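Local coordinates for protein member of DUF4221 family (Bacteroides vulgatus, PDB 3S9J) that is of unknown function but folds as a six-bladed beta-propeller, binds sodium ions in the crystal and is probably a lipoprotein in its natural form, at residues Y219-V224 with W233-S238; K237-K242 with F313-E318; D204-E209 with I270-Y275; V278-A283 with V306-A311. All blocks are in the same frame, centred on the assembly; numbering follows the deposited sequence.

Following the chain, 204-209 comes first, at the end of the inner strand of one propeller blade; its partner 270-275 ends the inner strand of the next, so contact 3 closes a long loop between two blades. Contact 1, the hairpin of 219-224 and 233-238, lies wholly within that loop and forms the outer edge of the first blade. From its end, 237-242 reaches forward to 313-318 in contact 2, whose loop crosses that of contact 3. Contact 4, pairing 278-283 with 306-311, falls inside the loop of contact 2 and forms the middle of the second blade. Contacts 1 and 4 hold blades together internally, contacts 2 and 3 join them.

Contact 1 (Y219-V224 with W233-S238); sequences YDSLMV and WYNAKS
With chi1 of -64°, Trp233 turns CG anti to its carbonyl carbon, while Met223 sets CG anti to its backbone N (chi1 -166°), and the two side chains meet on one face of an antiparallel beta hairpin, the outer pair of strands in a propeller blade. Met223 CG lies over the six-membered ring of Trp233, 3.8 Å from its centroid, a CH-pi contact; the selenium of this selenomethionine sits obliquely to the ring, a Met-aromatic contact. Tyr219 brings its edge toward the same indole in an offset edge-to-face pair, planes at 81°, with Tyr219 CE2 3.6 Å from Trp233 CZ3. On the other face, Val224 CG2 touches the edge of the Tyr234 ring at CD2, 3.6 Å away, and Phe313 stacks on that ring. Leu222 and Tyr234 form the hydrogen-bonded pair, with Leu222 N 2.8 Å from Tyr234 O and Tyr234 N 2.9 Å from Leu222 O. Where the strands end, Ala236 N still donates to Asp220 O at 2.8 Å. The Asp220 carboxylate turns to Ser243 OG and Met244 N, and the aliphatic part of Lys237 runs alongside it. Beside Leu222, the methyl CB of Ala236 packs against Leu222 CG at 3.5 Å.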
# COMPACT_ATOMS: atom_id res chain seq x y z
N TYR A 219 -3.28 -8.99 -12.48
CA TYR A 219 -4.42 -9.90 -12.59
C TYR A 219 -5.77 -9.21 -12.49
O TYR A 219 -5.99 -8.36 -11.64
CB TYR A 219 -4.32 -10.98 -11.51
CG TYR A 219 -5.11 -12.26 -11.73
CD1 TYR A 219 -5.23 -12.83 -13.00
CD2 TYR A 219 -5.67 -12.93 -10.66
CE1 TYR A 219 -5.92 -14.04 -13.17
CE2 TYR A 219 -6.36 -14.13 -10.82
CZ TYR A 219 -6.48 -14.68 -12.07
OH TYR A 219 -7.16 -15.87 -12.21
N ASP A 220 -6.71 -9.64 -13.34
CA ASP A 220 -8.07 -9.11 -13.38
C ASP A 220 -8.87 -9.35 -12.11
O ASP A 220 -9.80 -8.61 -11.84
CB ASP A 220 -8.87 -9.78 -14.49
CG ASP A 220 -8.48 -9.34 -15.86
OD1 ASP A 220 -7.51 -8.60 -16.05
OD2 ASP A 220 -9.22 -9.73 -16.76
N SER A 221 -8.54 -10.38 -11.34
CA SER A 221 -9.40 -10.79 -10.24
C SER A 221 -8.80 -10.49 -8.88
O SER A 221 -7.58 -10.51 -8.70
CB SER A 221 -9.74 -12.29 -10.35
OG SER A 221 -10.57 -12.53 -11.47
N LEU A 222 -9.69 -10.21 -7.94
CA LEU A 222 -9.34 -10.09 -6.52
C LEU A 222 -9.50 -11.42 -5.80
O LEU A 222 -10.42 -12.19 -6.07
CB LEU A 222 -10.24 -9.07 -5.83
CG LEU A 222 -10.15 -7.62 -6.28
CD1 LEU A 222 -11.25 -6.80 -5.57
CD2 LEU A 222 -8.73 -7.06 -6.01
N MSE A 223 -8.62 -11.64 -4.83
CA MSE A 223 -8.61 -12.83 -4.00
C MSE A 223 -9.12 -12.43 -2.63
O MSE A 223 -8.68 -11.42 -2.07
CB MSE A 223 -7.16 -13.31 -3.88
CG MSE A 223 -6.98 -14.67 -3.34
SE MSE A 223 -5.10 -14.89 -2.90
CE MSE A 223 -5.23 -14.26 -1.10
N VAL A 224 -10.06 -13.22 -2.09
CA VAL A 224 -10.69 -12.90 -0.82
C VAL A 224 -10.72 -14.12 0.08
O VAL A 224 -10.98 -15.23 -0.38
CB VAL A 224 -12.14 -12.38 -1.03
CG1 VAL A 224 -12.85 -12.10 0.33
CG2 VAL A 224 -12.16 -11.18 -1.97
N TRP A 233 -12.55 -15.86 -5.53
CA TRP A 233 -12.06 -14.91 -6.53
C TRP A 233 -13.22 -14.13 -7.10
O TRP A 233 -14.29 -14.70 -7.36
CB TRP A 233 -11.32 -15.64 -7.65
CG TRP A 233 -10.08 -16.34 -7.20
CD1 TRP A 233 -9.97 -17.63 -6.77
CD2 TRP A 233 -8.77 -15.78 -7.14
NE1 TRP A 233 -8.67 -17.91 -6.45
CE2 TRP A 233 -7.91 -16.79 -6.66
CE3 TRP A 233 -8.24 -14.52 -7.43
CZ2 TRP A 233 -6.55 -16.58 -6.48
CZ3 TRP A 233 -6.86 -14.32 -7.26
CH2 TRP A 233 -6.04 -15.34 -6.79
N TYR A 234 -13.01 -12.82 -7.29
CA TYR A 234 -14.00 -11.92 -7.86
C TYR A 234 -13.39 -11.07 -8.95
O TYR A 234 -12.29 -10.53 -8.80
CB TYR A 234 -14.56 -10.99 -6.80
CG TYR A 234 -15.27 -11.69 -5.68
CD1 TYR A 234 -16.61 -12.04 -5.81
CD2 TYR A 234 -14.63 -11.97 -4.48
CE1 TYR A 234 -17.27 -12.68 -4.78
CE2 TYR A 234 -15.29 -12.61 -3.45
CZ TYR A 234 -16.61 -12.97 -3.61
OH TYR A 234 -17.28 -13.58 -2.58
N ASN A 235 -14.11 -10.95 -10.06
CA ASN A 235 -13.64 -10.11 -11.14
C ASN A 235 -13.55 -8.65 -10.72
O ASN A 235 -14.48 -8.10 -10.15
CB ASN A 235 -14.58 -10.21 -12.34
CG ASN A 235 -14.07 -9.41 -13.53
OD1 ASN A 235 -14.63 -8.38 -13.88
ND2 ASN A 235 -12.97 -9.87 -14.12
N ALA A 236 -12.42 -8.01 -11.02
CA ALA A 236 -12.22 -6.62 -10.68
C ALA A 236 -11.44 -5.95 -11.80
O ALA A 236 -10.47 -5.25 -11.56
CB ALA A 236 -11.49 -6.50 -9.34
N LYS A 237 -11.88 -6.18 -13.03
CA LYS A 237 -11.22 -5.70 -14.24
C LYS A 237 -11.71 -4.31 -14.60
O LYS A 237 -12.91 -4.03 -14.55
CB LYS A 237 -11.53 -6.67 -15.40
CG LYS A 237 -11.15 -6.19 -16.78
CD LYS A 237 -11.55 -7.18 -17.88
CE LYS A 237 -11.27 -6.56 -19.24
NZ LYS A 237 -12.02 -5.29 -19.51
N SER A 238 -10.78 -3.45 -15.01
CA SER A 238 -11.11 -2.14 -15.57
C SER A 238 -11.77 -2.27 -16.96
O SER A 238 -11.28 -3.04 -17.80
CB SER A 238 -9.85 -1.32 -15.76
OG SER A 238 -10.14 -0.14 -16.50

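Contact 2 (K237-K242 with F313-E318); sequences KSRYLK and FEIIGE
A type I beta turn from Ser238 to Leu241, in the loop that leaves one propeller blade, wraps round the carboxylate of Glu318 on the outermost strand of the next. Glu318 keeps CG anti to its backbone N (chi1 -179°) and extends into the turn. Ser238 OG donates to Glu318 OE2 at 2.5 Å, on the syn lone pair, and Arg239 N uses the syn lone pair of OE1, 2.8 Å from it in a nearly straight bond (166°). In the conformer given here, one of two modelled for Arg239, NE adds a salt bridge to the same OE1 at 3.0 Å, arriving on the anti side and 30° out of the carboxylate plane. In this conformer, too, Glu318 CB lies over a face of the guanidinium, Ile315 CG2 meets its edge 3.5 Å from NH2, and NH2 reaches Gln5 O and a water that donates to OE1 and Lys237 O. Ser305 OG bonds to OE2 as well, so this buried carboxylate is well satisfied and probably stays ionised. Lys237 NZ ties Ser238 O to Leu241 O, 2.9 Å from the latter. Ser238 OG also accepts from Tyr240 N, an ST turn within the type I turn, whose hydroxyl and following N-H grip a carboxylate between two blades.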
# COMPACT_ATOMS: atom_id res chain seq x y z
N LYS A 237 -11.88 -6.18 -13.03
CA LYS A 237 -11.22 -5.70 -14.24
C LYS A 237 -11.71 -4.31 -14.60
O LYS A 237 -12.91 -4.03 -14.55
CB LYS A 237 -11.53 -6.67 -15.40
CG LYS A 237 -11.15 -6.19 -16.78
CD LYS A 237 -11.55 -7.18 -17.88
CE LYS A 237 -11.27 -6.56 -19.24
NZ LYS A 237 -12.02 -5.29 -19.51
N SER A 238 -10.78 -3.45 -15.01
CA SER A 238 -11.11 -2.14 -15.57
C SER A 238 -11.77 -2.27 -16.96
O SER A 238 -11.28 -3.04 -17.80
CB SER A 238 -9.85 -1.32 -15.76
OG SER A 238 -10.14 -0.14 -16.50
N ARG A 239 -12.83 -1.49 -17.19
CA ARG A 239 -13.45 -1.47 -18.52
C ARG A 239 -12.55 -0.87 -19.59
O ARG A 239 -12.82 -1.04 -20.77
CB ARG A 239 -14.81 -0.75 -18.49
CG ARG A 239 -14.75 0.76 -18.23
CD ARG A 239 -16.04 1.22 -17.53
NE ARG A 239 -16.23 0.53 -16.24
CZ ARG A 239 -17.37 0.47 -15.56
NH1 ARG A 239 -18.46 1.06 -16.02
NH2 ARG A 239 -17.41 -0.18 -14.41
N TYR A 240 -11.47 -0.20 -19.20
CA TYR A 240 -10.58 0.45 -20.14
C TYR A 240 -9.38 -0.39 -20.51
O TYR A 240 -8.65 -0.01 -21.40
CB TYR A 240 -10.10 1.80 -19.58
CG TYR A 240 -11.26 2.68 -19.22
CD1 TYR A 240 -12.08 3.20 -20.21
CD2 TYR A 240 -11.57 2.98 -17.88
CE1 TYR A 240 -13.17 3.98 -19.92
CE2 TYR A 240 -12.68 3.78 -17.58
CZ TYR A 240 -13.47 4.28 -18.61
OH TYR A 240 -14.57 5.07 -18.36
N LEU A 241 -9.20 -1.54 -19.86
CA LEU A 241 -8.04 -2.41 -20.06
C LEU A 241 -8.41 -3.76 -20.62
O LEU A 241 -9.44 -4.34 -20.27
CB LEU A 241 -7.28 -2.66 -18.74
CG LEU A 241 -6.73 -1.44 -18.01
CD1 LEU A 241 -6.05 -1.88 -16.70
CD2 LEU A 241 -5.78 -0.65 -18.94
N LYS A 242 -7.54 -4.28 -21.46
CA LYS A 242 -7.61 -5.65 -21.94
C LYS A 242 -7.46 -6.58 -20.73
O LYS A 242 -6.72 -6.25 -19.79
CB LYS A 242 -6.44 -5.83 -22.91
CG LYS A 242 -6.47 -7.03 -23.77
CD LYS A 242 -5.17 -7.14 -24.58
CE LYS A 242 -5.19 -8.36 -25.49
NZ LYS A 242 -6.25 -8.18 -26.50
N PHE A 313 -18.40 -7.47 -3.66
CA PHE A 313 -17.41 -7.46 -4.73
C PHE A 313 -18.00 -7.40 -6.12
O PHE A 313 -17.42 -7.95 -7.07
CB PHE A 313 -16.42 -8.61 -4.56
CG PHE A 313 -15.68 -8.56 -3.26
CD1 PHE A 313 -14.60 -7.72 -3.11
CD2 PHE A 313 -16.12 -9.28 -2.18
CE1 PHE A 313 -13.93 -7.65 -1.89
CE2 PHE A 313 -15.48 -9.21 -0.97
CZ PHE A 313 -14.38 -8.41 -0.83
N GLU A 314 -19.14 -6.72 -6.24
CA GLU A 314 -19.70 -6.40 -7.53
C GLU A 314 -19.20 -5.02 -7.94
O GLU A 314 -19.22 -4.08 -7.14
CB GLU A 314 -21.23 -6.42 -7.46
CG GLU A 314 -21.79 -7.79 -7.05
CD GLU A 314 -23.26 -7.77 -6.66
OE1 GLU A 314 -23.81 -6.68 -6.38
OE2 GLU A 314 -23.85 -8.87 -6.62
N ILE A 315 -18.73 -4.89 -9.17
CA ILE A 315 -18.32 -3.59 -9.71
C ILE A 315 -19.55 -2.71 -9.90
O ILE A 315 -20.49 -3.09 -10.60
CB ILE A 315 -17.58 -3.73 -11.05
CG1 ILE A 315 -16.29 -4.55 -10.89
CG2 ILE A 315 -17.23 -2.33 -11.63
CD1 ILE A 315 -15.67 -4.93 -12.21
N ILE A 316 -19.57 -1.55 -9.25
CA ILE A 316 -20.69 -0.61 -9.34
C ILE A 316 -20.34 0.68 -10.09
O ILE A 316 -21.22 1.48 -10.40
CB ILE A 316 -21.35 -0.32 -7.96
CG1 ILE A 316 -20.33 0.20 -6.92
CG2 ILE A 316 -22.05 -1.55 -7.46
CD1 ILE A 316 -20.99 0.87 -5.70
N GLY A 317 -19.06 0.88 -10.39
CA GLY A 317 -18.66 2.01 -11.20
C GLY A 317 -17.16 2.09 -11.38
O GLY A 317 -16.39 1.35 -10.74
N GLU A 318 -16.75 3.00 -12.26
CA GLU A 318 -15.34 3.21 -12.51
C GLU A 318 -15.15 4.59 -13.07
O GLU A 318 -15.83 4.98 -14.02
CB GLU A 318 -14.80 2.15 -13.49
CG GLU A 318 -13.30 2.30 -13.78
CD GLU A 318 -12.70 1.22 -14.66
OE1 GLU A 318 -13.45 0.31 -15.12
OE2 GLU A 318 -11.47 1.28 -14.88
O HOH W 1 -14.80 -1.66 -14.17

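Contact 3 (D204-E209 with I270-Y275); sequences DYNYKE and IMYDKY. With FMT (formic acid), chain H.
Asn206 and Tyr272 stack where the inner strands of two neighbouring propeller blades, 201-206 and 266-273, run side by side at 24°. In the stacking, the Asn206 amide lies nearly flat on one face of the Tyr272 ring, their planes 12° apart, with ND2 3.4 Å from Tyr272 CZ. Asn206 CB adds a CH-pi contact, 3.9 Å from the ring centroid. Asn206 CG, anti to the backbone N (chi1 167°), is put over the ring, near CZ and CE2, and Tyr272 OH pairs with Asn277 OD1. An alanine in place of Tyr272 would probably leave the Asn206 amide without the ring it lies on and Asn277 OD1 without its hydroxyl partner.

The hydrogen bonds centre on Asp204. Tyr272 N donates to Asp204 OD2 at 2.8 Å in an almost straight bond, coming from above the carboxylate plane. A water bridges that OD2 to Tyr272 O, while Asp204 OD1 accepts from Tyr205 N. One carboxylate thus joins the backbones of both strands, whose axes come no closer than 6.4 Å and which do not pair directly here. Asn206 OD1 accepts from Glu209 N at 2.9 Å, an Asx motif that holds the turn after the strand.

The bound group is a formic acid, probably from the crystallisation liquor. Tyr205 OH donates to its O1 at 2.7 Å, and its O2 lies at the edge of the Tyr207 ring.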
# COMPACT_ATOMS: atom_id res chain seq x y z
N ASP A 204 -5.82 -5.27 1.50
CA ASP A 204 -6.39 -4.55 2.60
C ASP A 204 -7.17 -5.52 3.47
O ASP A 204 -7.48 -6.64 3.04
CB ASP A 204 -7.27 -3.39 2.13
CG ASP A 204 -7.29 -2.20 3.09
OD1 ASP A 204 -6.88 -2.34 4.28
OD2 ASP A 204 -7.68 -1.09 2.65
N TYR A 205 -7.46 -5.09 4.69
CA TYR A 205 -8.14 -5.94 5.66
C TYR A 205 -9.37 -5.22 6.19
O TYR A 205 -9.29 -4.11 6.66
CB TYR A 205 -7.21 -6.33 6.81
CG TYR A 205 -7.76 -7.49 7.64
CD1 TYR A 205 -7.63 -8.80 7.19
CD2 TYR A 205 -8.39 -7.28 8.87
CE1 TYR A 205 -8.12 -9.85 7.92
CE2 TYR A 205 -8.88 -8.35 9.60
CZ TYR A 205 -8.73 -9.62 9.12
OH TYR A 205 -9.19 -10.69 9.85
N ASN A 206 -10.50 -5.90 6.10
CA ASN A 206 -11.82 -5.40 6.49
C ASN A 206 -12.10 -6.00 7.87
O ASN A 206 -12.38 -7.19 7.99
CB ASN A 206 -12.81 -5.87 5.41
CG ASN A 206 -14.28 -5.72 5.80
OD1 ASN A 206 -14.63 -5.53 6.96
ND2 ASN A 206 -15.15 -5.82 4.80
N TYR A 207 -11.97 -5.18 8.91
CA TYR A 207 -12.13 -5.67 10.29
C TYR A 207 -13.58 -5.98 10.63
O TYR A 207 -13.85 -6.84 11.46
CB TYR A 207 -11.54 -4.71 11.30
CG TYR A 207 -10.01 -4.70 11.32
CD1 TYR A 207 -9.31 -5.66 12.07
CD2 TYR A 207 -9.29 -3.74 10.63
CE1 TYR A 207 -7.93 -5.67 12.10
CE2 TYR A 207 -7.89 -3.74 10.65
CZ TYR A 207 -7.23 -4.70 11.41
OH TYR A 207 -5.85 -4.72 11.46
N LYS A 208 -14.50 -5.28 10.00
CA LYS A 208 -15.94 -5.55 10.18
C LYS A 208 -16.27 -7.02 9.91
O LYS A 208 -16.99 -7.66 10.68
CB LYS A 208 -16.75 -4.65 9.24
CG LYS A 208 -18.30 -4.83 9.29
CD LYS A 208 -18.93 -4.13 8.05
CE LYS A 208 -20.35 -4.57 7.77
NZ LYS A 208 -21.33 -3.69 8.46
N GLU A 209 -15.77 -7.54 8.79
CA GLU A 209 -16.08 -8.91 8.37
C GLU A 209 -14.91 -9.87 8.56
O GLU A 209 -15.01 -11.03 8.17
CB GLU A 209 -16.51 -8.95 6.90
CG GLU A 209 -17.70 -8.09 6.55
CD GLU A 209 -19.00 -8.56 7.22
OE1 GLU A 209 -19.04 -9.71 7.71
OE2 GLU A 209 -19.96 -7.77 7.25
N ILE A 270 -5.57 -1.94 -3.80
CA ILE A 270 -6.93 -2.30 -3.40
C ILE A 270 -7.14 -1.70 -2.00
O ILE A 270 -6.32 -1.89 -1.10
CB ILE A 270 -7.22 -3.83 -3.49
CG1 ILE A 270 -8.70 -4.17 -3.16
CG2 ILE A 270 -6.26 -4.64 -2.60
CD1 ILE A 270 -9.71 -3.61 -4.18
N MSE A 271 -8.23 -0.97 -1.82
CA MSE A 271 -8.48 -0.24 -0.59
C MSE A 271 -9.91 -0.47 -0.12
O MSE A 271 -10.85 -0.30 -0.89
CB MSE A 271 -8.24 1.25 -0.78
CG MSE A 271 -6.92 1.58 -1.26
SE MSE A 271 -6.71 3.53 -1.37
CE MSE A 271 -7.23 4.08 0.03
N TYR A 272 -10.06 -0.81 1.15
CA TYR A 272 -11.37 -0.94 1.77
C TYR A 272 -11.78 0.39 2.37
O TYR A 272 -10.98 1.05 3.01
CB TYR A 272 -11.34 -2.01 2.86
CG TYR A 272 -12.66 -2.15 3.59
CD1 TYR A 272 -13.81 -2.40 2.89
CD2 TYR A 272 -12.73 -2.07 4.96
CE1 TYR A 272 -15.03 -2.51 3.54
CE2 TYR A 272 -13.96 -2.19 5.63
CZ TYR A 272 -15.09 -2.41 4.92
OH TYR A 272 -16.33 -2.54 5.54
N ASP A 273 -13.03 0.78 2.14
CA ASP A 273 -13.63 1.98 2.72
C ASP A 273 -14.55 1.52 3.86
O ASP A 273 -15.66 1.02 3.60
CB ASP A 273 -14.42 2.71 1.62
CG ASP A 273 -15.08 4.00 2.08
OD1 ASP A 273 -15.40 4.13 3.30
OD2 ASP A 273 -15.28 4.89 1.20
N LYS A 274 -14.08 1.70 5.10
CA LYS A 274 -14.79 1.24 6.31
C LYS A 274 -16.04 2.06 6.60
O LYS A 274 -16.91 1.60 7.33
CB LYS A 274 -13.86 1.22 7.55
CG LYS A 274 -13.38 2.60 8.05
CD LYS A 274 -12.14 2.52 9.04
CE LYS A 274 -11.29 3.86 9.05
NZ LYS A 274 -10.15 4.11 10.09
N TYR A 275 -16.14 3.27 6.04
CA TYR A 275 -17.26 4.17 6.30
C TYR A 275 -18.44 3.87 5.40
O TYR A 275 -19.57 3.85 5.84
CB TYR A 275 -16.84 5.64 6.19
CG TYR A 275 -15.73 5.98 7.18
CD1 TYR A 275 -16.02 6.17 8.52
CD2 TYR A 275 -14.40 6.05 6.77
CE1 TYR A 275 -15.02 6.44 9.46
CE2 TYR A 275 -13.37 6.35 7.68
CZ TYR A 275 -13.68 6.54 9.03
OH TYR A 275 -12.70 6.81 9.93
C FMT H . -9.58 -9.80 13.54
O1 FMT H . -9.86 -9.98 12.35
O2 FMT H . -9.11 -8.75 13.99
O HOH W 2 -8.16 1.69 2.96

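Contact 4 (V278-A283 with V306-A311); sequences VYYRFA and VIVLNA
The Phe282 ring carries Val306 CG2 over the centre of one face, a CH-pi contact 3.7 Å from the centroid. Tyr280, on the same face of the sheet, takes Val308 CG2 at its edge, 4.0 Å from CD1, while Val306 CG1 packs against Tyr280 CB at 3.8 Å. Val306 owes this double role to its branches: CG1 is anti to the backbone N (chi1 178°), CG2 anti to the carbonyl carbon. A glycine in place of Phe282 would probably leave Val306 CG2 without its aromatic cover and open a gap in this buried layer. On the other face, the Tyr279 ring has Asn310 O in plane at its edge, 3.6 Å from CD1. Tyr279 OH meets a water that donates to Ala311 O, and the same hydroxyl is bonded to Asn206 ND2. Four backbone bonds join these antiparallel strands; Tyr279 N and Leu309 O, 2.8 Å apart, begin the series, and Ile307 N and Arg281 O, also 2.8 Å apart, end it. Arg281 carries its guanidinium to Tyr219 O and Ala236 O of the preceding blade. The two strands are the middle pair of a four-stranded propeller blade, with 266-273 flanking 278-284 and 315-321 flanking 304-309.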
# COMPACT_ATOMS: atom_id res chain seq x y z
N VAL A 278 -17.39 -0.16 0.93
CA VAL A 278 -17.07 -0.39 -0.48
C VAL A 278 -15.57 -0.59 -0.62
O VAL A 278 -14.83 -0.40 0.33
CB VAL A 278 -17.54 0.81 -1.37
CG1 VAL A 278 -19.06 0.96 -1.33
CG2 VAL A 278 -16.88 2.10 -0.94
N TYR A 279 -15.14 -1.01 -1.80
CA TYR A 279 -13.72 -1.15 -2.11
C TYR A 279 -13.38 -0.30 -3.32
O TYR A 279 -14.21 -0.10 -4.20
CB TYR A 279 -13.36 -2.60 -2.43
CG TYR A 279 -13.66 -3.57 -1.31
CD1 TYR A 279 -14.95 -4.09 -1.14
CD2 TYR A 279 -12.66 -3.95 -0.41
CE1 TYR A 279 -15.24 -4.97 -0.08
CE2 TYR A 279 -12.93 -4.84 0.63
CZ TYR A 279 -14.21 -5.33 0.80
OH TYR A 279 -14.48 -6.20 1.82
N TYR A 280 -12.14 0.19 -3.34
CA TYR A 280 -11.59 0.93 -4.47
C TYR A 280 -10.39 0.15 -5.02
O TYR A 280 -9.45 -0.15 -4.27
CB TYR A 280 -11.14 2.33 -4.06
CG TYR A 280 -12.19 3.13 -3.37
CD1 TYR A 280 -13.33 3.55 -4.04
CD2 TYR A 280 -12.05 3.50 -2.02
CE1 TYR A 280 -14.32 4.27 -3.39
CE2 TYR A 280 -13.04 4.24 -1.37
CZ TYR A 280 -14.17 4.63 -2.06
OH TYR A 280 -15.17 5.34 -1.43
N ARG A 281 -10.40 -0.14 -6.32
CA ARG A 281 -9.23 -0.70 -6.96
C ARG A 281 -8.70 0.29 -7.99
O ARG A 281 -9.42 0.74 -8.90
CB ARG A 281 -9.54 -2.05 -7.62
CG ARG A 281 -8.28 -2.80 -7.99
CD ARG A 281 -8.52 -4.12 -8.69
NE ARG A 281 -7.29 -4.90 -8.70
CZ ARG A 281 -7.04 -5.94 -9.47
NH1 ARG A 281 -7.93 -6.36 -10.38
NH2 ARG A 281 -5.87 -6.55 -9.35
N PHE A 282 -7.43 0.63 -7.86
CA PHE A 282 -6.79 1.56 -8.79
C PHE A 282 -6.23 0.77 -9.98
O PHE A 282 -5.69 -0.33 -9.81
CB PHE A 282 -5.65 2.31 -8.09
CG PHE A 282 -6.10 3.40 -7.14
CD1 PHE A 282 -6.88 3.11 -6.02
CD2 PHE A 282 -5.75 4.72 -7.35
CE1 PHE A 282 -7.28 4.11 -5.15
CE2 PHE A 282 -6.16 5.73 -6.51
CZ PHE A 282 -6.92 5.42 -5.38
N ALA A 283 -6.33 1.34 -11.18
CA ALA A 283 -5.81 0.72 -12.41
C ALA A 283 -4.96 1.75 -13.14
O ALA A 283 -5.39 2.89 -13.27
CB ALA A 283 -6.98 0.28 -13.28
N VAL A 306 -10.15 4.48 -11.05
CA VAL A 306 -10.55 3.83 -9.81
C VAL A 306 -11.86 3.12 -10.01
O VAL A 306 -12.88 3.74 -10.38
CB VAL A 306 -10.67 4.83 -8.66
CG1 VAL A 306 -11.14 4.11 -7.39
CG2 VAL A 306 -9.31 5.55 -8.43
N ILE A 307 -11.82 1.81 -9.81
CA ILE A 307 -12.98 0.94 -9.85
C ILE A 307 -13.60 0.89 -8.45
O ILE A 307 -12.89 0.69 -7.47
CB ILE A 307 -12.58 -0.50 -10.25
CG1 ILE A 307 -11.83 -0.51 -11.59
CG2 ILE A 307 -13.79 -1.42 -10.21
CD1 ILE A 307 -10.88 -1.70 -11.81
N VAL A 308 -14.92 1.07 -8.37
CA VAL A 308 -15.65 0.97 -7.11
C VAL A 308 -16.39 -0.37 -7.06
O VAL A 308 -17.14 -0.69 -7.98
CB VAL A 308 -16.65 2.14 -6.93
CG1 VAL A 308 -17.35 2.02 -5.57
CG2 VAL A 308 -15.93 3.49 -7.05
N LEU A 309 -16.18 -1.15 -6.01
CA LEU A 309 -16.88 -2.41 -5.83
C LEU A 309 -17.69 -2.32 -4.54
O LEU A 309 -17.23 -1.71 -3.56
CB LEU A 309 -15.91 -3.58 -5.74
CG LEU A 309 -14.98 -3.80 -6.93
CD1 LEU A 309 -13.59 -3.13 -6.73
CD2 LEU A 309 -14.83 -5.31 -7.24
N ASN A 310 -18.86 -2.93 -4.52
CA ASN A 310 -19.65 -2.94 -3.29
C ASN A 310 -19.16 -4.06 -2.37
O ASN A 310 -18.18 -4.73 -2.68
CB ASN A 310 -21.17 -3.01 -3.58
CG ASN A 310 -21.59 -4.30 -4.24
OD1 ASN A 310 -20.89 -5.32 -4.19
ND2 ASN A 310 -22.77 -4.28 -4.86
N ALA A 311 -19.85 -4.28 -1.25
CA ALA A 311 -19.38 -5.21 -0.21
C ALA A 311 -19.43 -6.67 -0.68
O ALA A 311 -18.76 -7.53 -0.10
CB ALA A 311 -20.15 -5.02 1.10
O HOH W 3 -16.97 -7.14 1.93